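Local coordinates for assembly chaperone of ribosomal protein L4 (Acl4) (Chaetomium thermophilum, PDB 5TQB) that probably acts as a dedicated assembly chaperone that holds newly made ribosomal protein L4 through an all-helical, tetratricopeptide-repeat-containing scaffold, at residues Lys25-Ala30 with Leu45-Gln50; Glu32-Gly35 with His40-Ala43; Val264-Gly269 with Glu322-Leu327. One frame throughout, in Å; residues are numbered along the deposited sequence.

Near the N terminus, helix 20-32 turns back into helix 41-54, and two contacts fasten that hairpin. Interaction 1 joins the two helices at Ala27 and Leu48, near their middles, and closes the outer loop. Interaction 2 is nested inside that loop, tying the connection just after helix 20-32 to the start of helix 41-54; their centres lie about 9 Å apart, and both contacts use helix 41-54. Interaction 3 follows in series, closing a 52-residue loop containing helix 291-313 and bringing helix 262-281 directly against helix 318-333. Its centre is about 40 Å from that of interaction 1 and about 48 Å from that of interaction 2, which lies on the opposite side of the chain's centre.

Interaction 1 (Lys25-Ala30 with Leu45-Gln50); sequences KVARTA and LTLLGQ
Ala27 of helix 20-32 presses its methyl against Leu47 and Leu48 of helix 41-54, in an antiparallel helical hairpin of the kind that builds tetratricopeptide-repeat solenoids. Helix 41-54 falls almost wholly within the predicted repeat, residues 42-75, while helix 20-32 comes before it, so the contact packs the preceding helix against that repeat. The two axes approach to 9.7 Å at 157°, and the nearest CA atoms are those of Ala27 and Leu48.

The contact is carried by apolar packing. Leu48 lays its CD2 methyl on Ala27 CB at 3.7 Å, with the CG branch point of Leu48 behind it at 4.1 Å from the same CB. Its chi1 of -82° sets CG beside the backbone N and anti to the carbonyl carbon, which turns the fork toward helix 20-32. One branch, CD2, also comes to 4.0 Å from Arg28 N, while the other, CD1, passes 4.1 Å from Ala27 O, so the fork of Leu48 rests on the Ala27 methyl and on the backbone next to it. Leu47 reaches Ala27 from another direction, its CD2 lying 4.2 Å from Ala27 CB. Beyond the pair, Ala11 of helix 4-16 packs on Leu47, and Tyr64 of helix 58-71 packs on Leu48.

Polar groups stay at the margin. The guanidinium of Arg28 comes obliquely to Leu48, with Arg28 NH2 4.5 Å from Leu48 CD1, and that same NH2 is hydrogen-bonded to Tyr64 OH.

Interaction 2 (Glu32-Gly35 with His40-Ala43); sequences EHIG and HAGA
Ile34 and Gly35, just after helix 20-32, close against His40 and Ala41 where helix 41-54 begins. Apolar contact does most of the work. The CG2 methyl of Ile34 lies over the face of the peptide joining His40 to Ala41, 3.7 Å from Ala41 N and 3.9 Å from His40 C. With chi1 at -64°, CG1 stands beside the backbone N of Ile34 and CG2 points anti to that nitrogen; the two branches therefore spread along residues 40-41. CG2 comes within 4.4 Å of Ala41 CB, and at the end of the longer branch CD1 comes equally near, 4.4 Å from His40 CB. The imidazole itself leads away from this patch.

These residues form the turn of the helical hairpin: His33 is the first residue to leave helical backbone angles, and His40 occupies the N-cap position of helix 41-54, nearly all of which lies in the predicted tetratricopeptide repeat. Helix 4-16 backs the turn, with Pro4 touching Ile34 and Leu8 touching His40.

Backbone atoms add a second kind of contact. The carbonyl of Gly35 is directed at the methyl of Ala41, with Gly35 O only 3.3 Å from Ala41 CB, a close van der Waals touch between a polar atom and an apolar one. Gly35 has a positive phi of 74°, a backbone conformation readily taken up by a residue without a side chain.

The polar end of His40 is engaged outside the turn, its NE2 being hydrogen-bonded to Glu80 OE1.

Interaction 3 (Val264-Gly269 with Glu322-Leu327); sequences VWYLGG and EHAKEL
Helices 262-281 and 318-333 run in roughly the same direction here, their axes 11.1 Å apart at 32°, with Tyr266 and Ala324 the nearest pair at 6.9 Å between CA atoms. Tyr266 bridges this gap. Its CG is anti to the backbone N (chi1 172°), and the ring reaches over to His323, where Tyr266 OH and His323 ND1 form a hydrogen bond of 2.5 Å. Either may donate, and so short a length should not be over-read at 2.40 Å resolution. ND1 lies in the plane of the phenol ring at its edge, and OH likewise meets the imidazole at its rim; the rings meet edge to edge with planes at 53° and neither stacks on the other.

This roughly parallel pairing of alternate helices is consistent with an alpha-helical solenoid: helix 291-313 runs between them in sequence, and its Leu307 and Leu303 pack on Ala324 and Leu327.

Leu327 wedges into the angle between the rings. Its CD1 sits 3.8 Å above one face of the His323 imidazole, toward the rim, and 4.1 Å from Tyr266 CE1. Ala324 meets the phenol at its edge, CB being 4.4 Å from Tyr266 CD1. Two partners, His323 ND1 and the backbone of the other protein chain, grip Tyr266 OH, so the contact forms part of the interface between the chains; a basic side chain of that second chain packs on His323.

Interaction 1 (Lys25-Ala30 with Leu45-Gln50)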
ATOM      1  N   LYS B  25      -3.328  -7.997 -24.496  1.00 72.51           N
ATOM      2  CA  LYS B  25      -3.422  -8.138 -25.940  1.00 76.53           C
ATOM      3  C   LYS B  25      -2.050  -7.999 -26.586  1.00 73.49           C
ATOM      4  O   LYS B  25      -1.667  -8.822 -27.414  1.00 76.69           O
ATOM      5  CB  LYS B  25      -4.384  -7.106 -26.523  1.00 84.51           C
ATOM      6  CG  LYS B  25      -5.843  -7.390 -26.231  1.00 91.65           C
ATOM      7  CD  LYS B  25      -6.746  -6.457 -27.021  1.00 99.41           C
ATOM      8  CE  LYS B  25      -8.216  -6.735 -26.742  1.00104.94           C
ATOM      9  NZ  LYS B  25      -9.120  -5.961 -27.642  1.00108.72           N
ATOM     10  N   VAL B  26      -1.306  -6.964 -26.203  1.00 69.98           N
ATOM     11  CA  VAL B  26       0.005  -6.714 -26.799  1.00 72.06           C
ATOM     12  C   VAL B  26       1.012  -7.790 -26.393  1.00 69.60           C
ATOM     13  O   VAL B  26       1.856  -8.190 -27.195  1.00 67.15           O
ATOM     14  CB  VAL B  26       0.545  -5.312 -26.423  1.00 71.82           C
ATOM     15  CG1 VAL B  26       1.943  -5.096 -26.988  1.00 68.78           C
ATOM     16  CG2 VAL B  26      -0.391  -4.225 -26.939  1.00 70.91           C
ATOM     17  N   ALA B  27       0.914  -8.256 -25.151  1.00 68.84           N
ATOM     18  CA  ALA B  27       1.801  -9.301 -24.645  1.00 67.17           C
ATOM     19  C   ALA B  27       1.522 -10.628 -25.337  1.00 70.02           C
ATOM     20  O   ALA B  27       2.435 -11.420 -25.566  1.00 70.51           O
ATOM     21  CB  ALA B  27       1.644  -9.448 -23.135  1.00 66.12           C
ATOM     22  N   ARG B  28       0.259 -10.872 -25.666  1.00 73.00           N
ATOM     23  CA  ARG B  28      -0.115 -12.092 -26.368  1.00 77.09           C
ATOM     24  C   ARG B  28       0.484 -12.087 -27.774  1.00 77.48           C
ATOM     25  O   ARG B  28       1.202 -13.015 -28.150  1.00 77.69           O
ATOM     26  CB  ARG B  28      -1.640 -12.238 -26.407  1.00 83.06           C
ATOM     27  CG  ARG B  28      -2.188 -13.186 -27.478  1.00 93.20           C
ATOM     28  CD  ARG B  28      -1.548 -14.577 -27.458  1.00101.47           C
ATOM     29  NE  ARG B  28      -1.608 -15.220 -26.149  1.00106.40           N
ATOM     30  CZ  ARG B  28      -1.103 -16.423 -25.884  1.00109.13           C
ATOM     31  NH1 ARG B  28      -0.495 -17.120 -26.834  1.00111.89           N
ATOM     32  NH2 ARG B  28      -1.205 -16.929 -24.665  1.00108.06           N
ATOM     33  N   THR B  29       0.205 -11.038 -28.543  1.00 78.15           N
ATOM     34  CA  THR B  29       0.746 -10.927 -29.893  1.00 81.72           C
ATOM     35  C   THR B  29       2.267 -11.049 -29.866  1.00 76.68           C
ATOM     36  O   THR B  29       2.853 -11.738 -30.698  1.00 79.70           O
ATOM     37  CB  THR B  29       0.340  -9.599 -30.577  1.00 88.32           C
ATOM     38  OG1 THR B  29       0.764  -8.492 -29.774  1.00 92.04           O
ATOM     39  CG2 THR B  29      -1.167  -9.532 -30.768  1.00 88.92           C
ATOM     40  N   ALA B  30       2.895 -10.396 -28.890  1.00 69.88           N
ATOM     41  CA  ALA B  30       4.345 -10.461 -28.723  1.00 68.51           C
ATOM     42  C   ALA B  30       4.820 -11.909 -28.679  1.00 68.51           C
ATOM     43  O   ALA B  30       5.654 -12.326 -29.491  1.00 66.60           O
ATOM     44  CB  ALA B  30       4.754  -9.747 -27.445  1.00 68.92           C
ATOM     45  N   LEU B  45       6.654 -14.979 -21.159  1.00 61.50           N
ATOM     46  CA  LEU B  45       5.737 -15.770 -20.351  1.00 59.41           C
ATOM     47  C   LEU B  45       5.622 -15.182 -18.947  1.00 59.19           C
ATOM     48  O   LEU B  45       4.545 -15.176 -18.354  1.00 58.51           O
ATOM     49  CB  LEU B  45       6.206 -17.224 -20.305  1.00 57.68           C
ATOM     50  CG  LEU B  45       6.121 -17.943 -21.652  1.00 59.83           C
ATOM     51  CD1 LEU B  45       6.997 -19.192 -21.669  1.00 61.35           C
ATOM     52  CD2 LEU B  45       4.673 -18.286 -21.967  1.00 59.07           C
ATOM     53  N   THR B  46       6.732 -14.673 -18.424  1.00 59.13           N
ATOM     54  CA  THR B  46       6.720 -14.008 -17.128  1.00 55.25           C
ATOM     55  C   THR B  46       5.752 -12.832 -17.160  1.00 60.63           C
ATOM     56  O   THR B  46       4.923 -12.677 -16.259  1.00 62.23           O
ATOM     57  CB  THR B  46       8.125 -13.507 -16.751  1.00 52.31           C
ATOM     58  OG1 THR B  46       8.982 -14.629 -16.531  1.00 58.61           O
ATOM     59  CG2 THR B  46       8.098 -12.659 -15.493  1.00 48.93           C
ATOM     60  N   LEU B  47       5.855 -12.017 -18.209  1.00 58.97           N
ATOM     61  CA  LEU B  47       5.022 -10.831 -18.347  1.00 57.32           C
ATOM     62  C   LEU B  47       3.552 -11.206 -18.448  1.00 56.55           C
ATOM     63  O   LEU B  47       2.701 -10.601 -17.801  1.00 55.62           O
ATOM     64  CB  LEU B  47       5.440 -10.029 -19.578  1.00 58.31           C
ATOM     65  CG  LEU B  47       4.605  -8.792 -19.896  1.00 57.56           C
ATOM     66  CD1 LEU B  47       4.647  -7.811 -18.745  1.00 55.13           C
ATOM     67  CD2 LEU B  47       5.106  -8.134 -21.174  1.00 62.18           C
ATOM     68  N   LEU B  48       3.257 -12.207 -19.266  1.00 58.04           N
ATOM     69  CA  LEU B  48       1.897 -12.711 -19.378  1.00 60.73           C
ATOM     70  C   LEU B  48       1.403 -13.230 -18.025  1.00 61.65           C
ATOM     71  O   LEU B  48       0.209 -13.182 -17.729  1.00 63.07           O
ATOM     72  CB  LEU B  48       1.828 -13.811 -20.439  1.00 61.97           C
ATOM     73  CG  LEU B  48       1.706 -13.319 -21.883  1.00 61.44           C
ATOM     74  CD1 LEU B  48       2.048 -14.432 -22.861  1.00 62.56           C
ATOM     75  CD2 LEU B  48       0.309 -12.799 -22.145  1.00 62.34           C
ATOM     76  N   GLY B  49       2.333 -13.707 -17.201  1.00 61.45           N
ATOM     77  CA  GLY B  49       2.008 -14.172 -15.867  1.00 61.94           C
ATOM     78  C   GLY B  49       1.612 -13.027 -14.953  1.00 60.29           C
ATOM     79  O   GLY B  49       0.579 -13.097 -14.284  1.00 58.69           O
ATOM     80  N   GLN B  50       2.444 -11.985 -14.918  1.00 59.86           N
ATOM     81  CA  GLN B  50       2.166 -10.779 -14.137  1.00 61.26           C
ATOM     82  C   GLN B  50       0.814 -10.189 -14.517  1.00 62.19           C
ATOM     83  O   GLN B  50       0.041  -9.777 -13.654  1.00 68.02           O
ATOM     84  CB  GLN B  50       3.226  -9.699 -14.384  1.00 62.34           C
ATOM     85  CG  GLN B  50       4.651 -10.078 -14.032  1.00 68.31           C
ATOM     86  CD  GLN B  50       5.675  -9.082 -14.568  1.00 70.37           C
ATOM     87  OE1 GLN B  50       5.325  -8.120 -15.246  1.00 74.53           O
ATOM     88  NE2 GLN B  50       6.945  -9.316 -14.263  1.00 70.34           N
TER

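Interaction 2 (Glu32-Gly35 with His40-Ala43)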
ATOM      1  N   GLU B  32       3.396 -14.668 -29.485  1.00 77.22           N
ATOM      2  CA  GLU B  32       3.119 -15.411 -30.712  1.00 80.06           C
ATOM      3  C   GLU B  32       4.272 -15.294 -31.701  1.00 76.92           C
ATOM      4  O   GLU B  32       4.539 -16.228 -32.458  1.00 76.92           O
ATOM      5  CB  GLU B  32       1.824 -14.924 -31.365  1.00 87.60           C
ATOM      6  CG  GLU B  32       0.565 -15.287 -30.589  1.00 93.95           C
ATOM      7  CD  GLU B  32      -0.697 -14.737 -31.227  1.00100.48           C
ATOM      8  OE1 GLU B  32      -0.739 -14.639 -32.473  1.00105.64           O
ATOM      9  OE2 GLU B  32      -1.643 -14.396 -30.484  1.00100.64           O
ATOM     10  N   HIS B  33       4.957 -14.153 -31.689  1.00 74.91           N
ATOM     11  CA  HIS B  33       6.087 -13.934 -32.593  1.00 78.17           C
ATOM     12  C   HIS B  33       7.411 -14.337 -31.945  1.00 75.42           C
ATOM     13  O   HIS B  33       8.481 -14.052 -32.477  1.00 74.44           O
ATOM     14  CB  HIS B  33       6.148 -12.471 -33.038  1.00 78.77           C
ATOM     15  CG  HIS B  33       4.982 -12.045 -33.873  1.00 80.63           C
ATOM     16  ND1 HIS B  33       4.896 -12.305 -35.224  1.00 87.07           N
ATOM     17  CD2 HIS B  33       3.853 -11.371 -33.549  1.00 78.51           C
ATOM     18  CE1 HIS B  33       3.765 -11.814 -35.695  1.00 88.02           C
ATOM     19  NE2 HIS B  33       3.113 -11.242 -34.699  1.00 82.80           N
ATOM     20  N   ILE B  34       7.327 -15.007 -30.797  1.00 73.47           N
ATOM     21  CA  ILE B  34       8.506 -15.441 -30.057  1.00 70.31           C
ATOM     22  C   ILE B  34       8.483 -16.958 -29.923  1.00 72.91           C
ATOM     23  O   ILE B  34       9.440 -17.636 -30.293  1.00 72.52           O
ATOM     24  CB  ILE B  34       8.552 -14.785 -28.659  1.00 67.86           C
ATOM     25  CG1 ILE B  34       8.694 -13.270 -28.796  1.00 68.61           C
ATOM     26  CG2 ILE B  34       9.712 -15.328 -27.831  1.00 67.34           C
ATOM     27  CD1 ILE B  34       8.430 -12.515 -27.519  1.00 69.36           C
ATOM     28  N   GLY B  35       7.384 -17.486 -29.391  1.00 76.39           N
ATOM     29  CA  GLY B  35       7.235 -18.920 -29.216  1.00 76.21           C
ATOM     30  C   GLY B  35       8.079 -19.463 -28.080  1.00 77.55           C
ATOM     31  O   GLY B  35       8.900 -18.750 -27.507  1.00 77.84           O
ATOM     32  N   HIS B  40      13.365 -14.607 -26.019  1.00 66.72           N
ATOM     33  CA  HIS B  40      12.678 -13.895 -24.937  1.00 67.42           C
ATOM     34  C   HIS B  40      11.450 -14.639 -24.413  1.00 62.67           C
ATOM     35  O   HIS B  40      10.552 -14.027 -23.838  1.00 62.43           O
ATOM     36  CB  HIS B  40      12.247 -12.502 -25.407  1.00 69.21           C
ATOM     37  CG  HIS B  40      13.345 -11.488 -25.387  1.00 73.52           C
ATOM     38  ND1 HIS B  40      14.279 -11.385 -26.394  1.00 75.97           N
ATOM     39  CD2 HIS B  40      13.654 -10.526 -24.487  1.00 75.55           C
ATOM     40  CE1 HIS B  40      15.120 -10.405 -26.115  1.00 76.85           C
ATOM     41  NE2 HIS B  40      14.761  -9.865 -24.962  1.00 75.89           N
ATOM     42  N   ALA B  41      11.408 -15.951 -24.609  1.00 63.64           N
ATOM     43  CA  ALA B  41      10.253 -16.744 -24.192  1.00 66.34           C
ATOM     44  C   ALA B  41      10.000 -16.622 -22.686  1.00 62.35           C
ATOM     45  O   ALA B  41       8.865 -16.409 -22.257  1.00 63.30           O
ATOM     46  CB  ALA B  41      10.444 -18.199 -24.588  1.00 70.04           C
ATOM     47  N   GLY B  42      11.060 -16.722 -21.894  1.00 59.60           N
ATOM     48  CA  GLY B  42      10.939 -16.639 -20.452  1.00 62.87           C
ATOM     49  C   GLY B  42      10.385 -15.310 -19.979  1.00 64.23           C
ATOM     50  O   GLY B  42       9.475 -15.261 -19.149  1.00 63.19           O
ATOM     51  N   ALA B  43      10.943 -14.227 -20.505  1.00 65.61           N
ATOM     52  CA  ALA B  43      10.502 -12.889 -20.139  1.00 61.55           C
ATOM     53  C   ALA B  43       9.070 -12.657 -20.606  1.00 57.51           C
ATOM     54  O   ALA B  43       8.281 -12.026 -19.912  1.00 57.32           O
ATOM     55  CB  ALA B  43      11.432 -11.848 -20.743  1.00 61.02           C
TER

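Interaction 3 (Val264-Gly269 with Glu322-Leu327)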
ATOM      1  N   VAL B 264      -9.480  -4.012   6.907  1.00 55.20           N
ATOM      2  CA  VAL B 264      -8.800  -2.944   7.632  1.00 54.01           C
ATOM      3  C   VAL B 264      -9.768  -2.158   8.518  1.00 55.08           C
ATOM      4  O   VAL B 264      -9.388  -1.716   9.603  1.00 55.99           O
ATOM      5  CB  VAL B 264      -8.032  -2.013   6.686  1.00 53.68           C
ATOM      6  CG1 VAL B 264      -7.467  -0.805   7.436  1.00 52.10           C
ATOM      7  CG2 VAL B 264      -6.901  -2.785   6.028  1.00 55.85           C
ATOM      8  N   TRP B 265     -11.009  -1.981   8.070  1.00 54.68           N
ATOM      9  CA  TRP B 265     -12.008  -1.334   8.914  1.00 58.94           C
ATOM     10  C   TRP B 265     -12.232  -2.195  10.155  1.00 58.83           C
ATOM     11  O   TRP B 265     -12.343  -1.687  11.266  1.00 58.48           O
ATOM     12  CB  TRP B 265     -13.327  -1.119   8.167  1.00 61.50           C
ATOM     13  CG  TRP B 265     -13.336   0.081   7.260  1.00 60.51           C
ATOM     14  CD1 TRP B 265     -13.400   0.079   5.896  1.00 58.81           C
ATOM     15  CD2 TRP B 265     -13.287   1.457   7.657  1.00 61.17           C
ATOM     16  NE1 TRP B 265     -13.392   1.368   5.420  1.00 59.19           N
ATOM     17  CE2 TRP B 265     -13.322   2.233   6.479  1.00 61.57           C
ATOM     18  CE3 TRP B 265     -13.215   2.108   8.891  1.00 60.92           C
ATOM     19  CZ2 TRP B 265     -13.285   3.629   6.500  1.00 61.18           C
ATOM     20  CZ3 TRP B 265     -13.179   3.494   8.911  1.00 62.58           C
ATOM     21  CH2 TRP B 265     -13.218   4.239   7.724  1.00 61.06           C
ATOM     22  N   TYR B 266     -12.268  -3.506   9.955  1.00 59.00           N
ATOM     23  CA  TYR B 266     -12.433  -4.439  11.057  1.00 60.54           C
ATOM     24  C   TYR B 266     -11.264  -4.374  12.035  1.00 58.35           C
ATOM     25  O   TYR B 266     -11.459  -4.234  13.239  1.00 60.56           O
ATOM     26  CB  TYR B 266     -12.577  -5.863  10.531  1.00 62.41           C
ATOM     27  CG  TYR B 266     -12.557  -6.888  11.629  1.00 64.28           C
ATOM     28  CD1 TYR B 266     -13.683  -7.115  12.407  1.00 66.73           C
ATOM     29  CD2 TYR B 266     -11.412  -7.618  11.902  1.00 61.61           C
ATOM     30  CE1 TYR B 266     -13.672  -8.044  13.416  1.00 64.47           C
ATOM     31  CE2 TYR B 266     -11.387  -8.543  12.912  1.00 62.27           C
ATOM     32  CZ  TYR B 266     -12.521  -8.755  13.668  1.00 65.59           C
ATOM     33  OH  TYR B 266     -12.496  -9.690  14.678  1.00 64.99           O
ATOM     34  N   LEU B 267     -10.048  -4.470  11.515  1.00 58.43           N
ATOM     35  CA  LEU B 267      -8.870  -4.470  12.371  1.00 59.45           C
ATOM     36  C   LEU B 267      -8.760  -3.176  13.171  1.00 59.65           C
ATOM     37  O   LEU B 267      -8.406  -3.201  14.348  1.00 63.07           O
ATOM     38  CB  LEU B 267      -7.605  -4.709  11.543  1.00 58.00           C
ATOM     39  CG  LEU B 267      -7.426  -6.153  11.059  1.00 59.17           C
ATOM     40  CD1 LEU B 267      -6.284  -6.244  10.043  1.00 56.12           C
ATOM     41  CD2 LEU B 267      -7.190  -7.120  12.229  1.00 56.87           C
ATOM     42  N   GLY B 268      -9.086  -2.053  12.539  1.00 57.80           N
ATOM     43  CA  GLY B 268      -9.041  -0.763  13.207  1.00 54.81           C
ATOM     44  C   GLY B 268     -10.112  -0.670  14.275  1.00 56.16           C
ATOM     45  O   GLY B 268      -9.884  -0.135  15.361  1.00 58.87           O
ATOM     46  N   GLY B 269     -11.290  -1.196  13.964  1.00 56.33           N
ATOM     47  CA  GLY B 269     -12.375  -1.240  14.923  1.00 62.86           C
ATOM     48  C   GLY B 269     -12.051  -2.137  16.102  1.00 62.74           C
ATOM     49  O   GLY B 269     -12.341  -1.799  17.252  1.00 61.50           O
ATOM     50  N   GLU B 322     -19.891 -11.451  11.075  1.00 74.52           N
ATOM     51  CA  GLU B 322     -20.688 -11.726  12.263  1.00 80.16           C
ATOM     52  C   GLU B 322     -19.998 -11.222  13.524  1.00 76.42           C
ATOM     53  O   GLU B 322     -20.661 -10.802  14.467  1.00 80.88           O
ATOM     54  CB  GLU B 322     -21.000 -13.219  12.379  1.00 87.54           C
ATOM     55  CG  GLU B 322     -21.800 -13.778  11.202  1.00 95.56           C
ATOM     56  CD  GLU B 322     -23.064 -12.979  10.898  1.00101.96           C
ATOM     57  OE1 GLU B 322     -23.730 -12.516  11.850  1.00104.94           O
ATOM     58  OE2 GLU B 322     -23.390 -12.812   9.702  1.00103.24           O
ATOM     59  N   HIS B 323     -18.671 -11.251  13.546  1.00 72.48           N
ATOM     60  CA  HIS B 323     -17.941 -10.791  14.721  1.00 70.90           C
ATOM     61  C   HIS B 323     -18.058  -9.281  14.888  1.00 72.82           C
ATOM     62  O   HIS B 323     -18.174  -8.780  16.007  1.00 77.33           O
ATOM     63  CB  HIS B 323     -16.469 -11.176  14.640  1.00 66.61           C
ATOM     64  CG  HIS B 323     -15.731 -10.975  15.927  1.00 67.90           C
ATOM     65  ND1 HIS B 323     -14.417 -10.563  15.973  1.00 66.66           N
ATOM     66  CD2 HIS B 323     -16.122 -11.140  17.214  1.00 66.29           C
ATOM     67  CE1 HIS B 323     -14.030 -10.480  17.236  1.00 66.89           C
ATOM     68  NE2 HIS B 323     -15.047 -10.822  18.007  1.00 65.46           N
ATOM     69  N   ALA B 324     -18.017  -8.562  13.772  1.00 70.98           N
ATOM     70  CA  ALA B 324     -18.157  -7.116  13.798  1.00 67.77           C
ATOM     71  C   ALA B 324     -19.503  -6.757  14.413  1.00 69.62           C
ATOM     72  O   ALA B 324     -19.608  -5.821  15.207  1.00 69.30           O
ATOM     73  CB  ALA B 324     -18.026  -6.544  12.394  1.00 63.71           C
ATOM     74  N   LYS B 325     -20.533  -7.522  14.066  1.00 72.20           N
ATOM     75  CA  LYS B 325     -21.852  -7.311  14.649  1.00 75.10           C
ATOM     76  C   LYS B 325     -21.821  -7.533  16.162  1.00 74.61           C
ATOM     77  O   LYS B 325     -22.331  -6.703  16.915  1.00 74.88           O
ATOM     78  CB  LYS B 325     -22.890  -8.222  13.994  1.00 78.63           C
ATOM     79  CG  LYS B 325     -23.172  -7.879  12.537  1.00 78.83           C
ATOM     80  CD  LYS B 325     -24.151  -8.858  11.913  1.00 84.51           C
ATOM     81  CE  LYS B 325     -24.195  -8.713  10.400  1.00 90.68           C
ATOM     82  NZ  LYS B 325     -25.159  -9.666   9.780  1.00 95.54           N
ATOM     83  N   GLU B 326     -21.215  -8.639  16.602  1.00 77.03           N
ATOM     84  CA  GLU B 326     -21.120  -8.953  18.033  1.00 82.61           C
ATOM     85  C   GLU B 326     -20.462  -7.812  18.794  1.00 77.13           C
ATOM     86  O   GLU B 326     -20.907  -7.443  19.881  1.00 72.47           O
ATOM     87  CB  GLU B 326     -20.282 -10.211  18.275  1.00 89.92           C
ATOM     88  CG  GLU B 326     -20.880 -11.518  17.795  1.00 96.90           C
ATOM     89  CD  GLU B 326     -19.974 -12.701  18.109  1.00101.93           C
ATOM     90  OE1 GLU B 326     -19.584 -12.849  19.287  1.00104.90           O
ATOM     91  OE2 GLU B 326     -19.637 -13.472  17.182  1.00102.34           O
ATOM     92  N   LEU B 327     -19.394  -7.267  18.214  1.00 73.72           N
ATOM     93  CA  LEU B 327     -18.628  -6.201  18.852  1.00 72.40           C
ATOM     94  C   LEU B 327     -19.443  -4.917  18.986  1.00 73.96           C
ATOM     95  O   LEU B 327     -19.378  -4.240  20.010  1.00 77.47           O
ATOM     96  CB  LEU B 327     -17.337  -5.938  18.073  1.00 69.46           C
ATOM     97  CG  LEU B 327     -16.284  -7.054  18.144  1.00 68.71           C
ATOM     98  CD1 LEU B 327     -15.206  -6.869  17.079  1.00 63.66           C
ATOM     99  CD2 LEU B 327     -15.656  -7.122  19.539  1.00 68.56           C
TER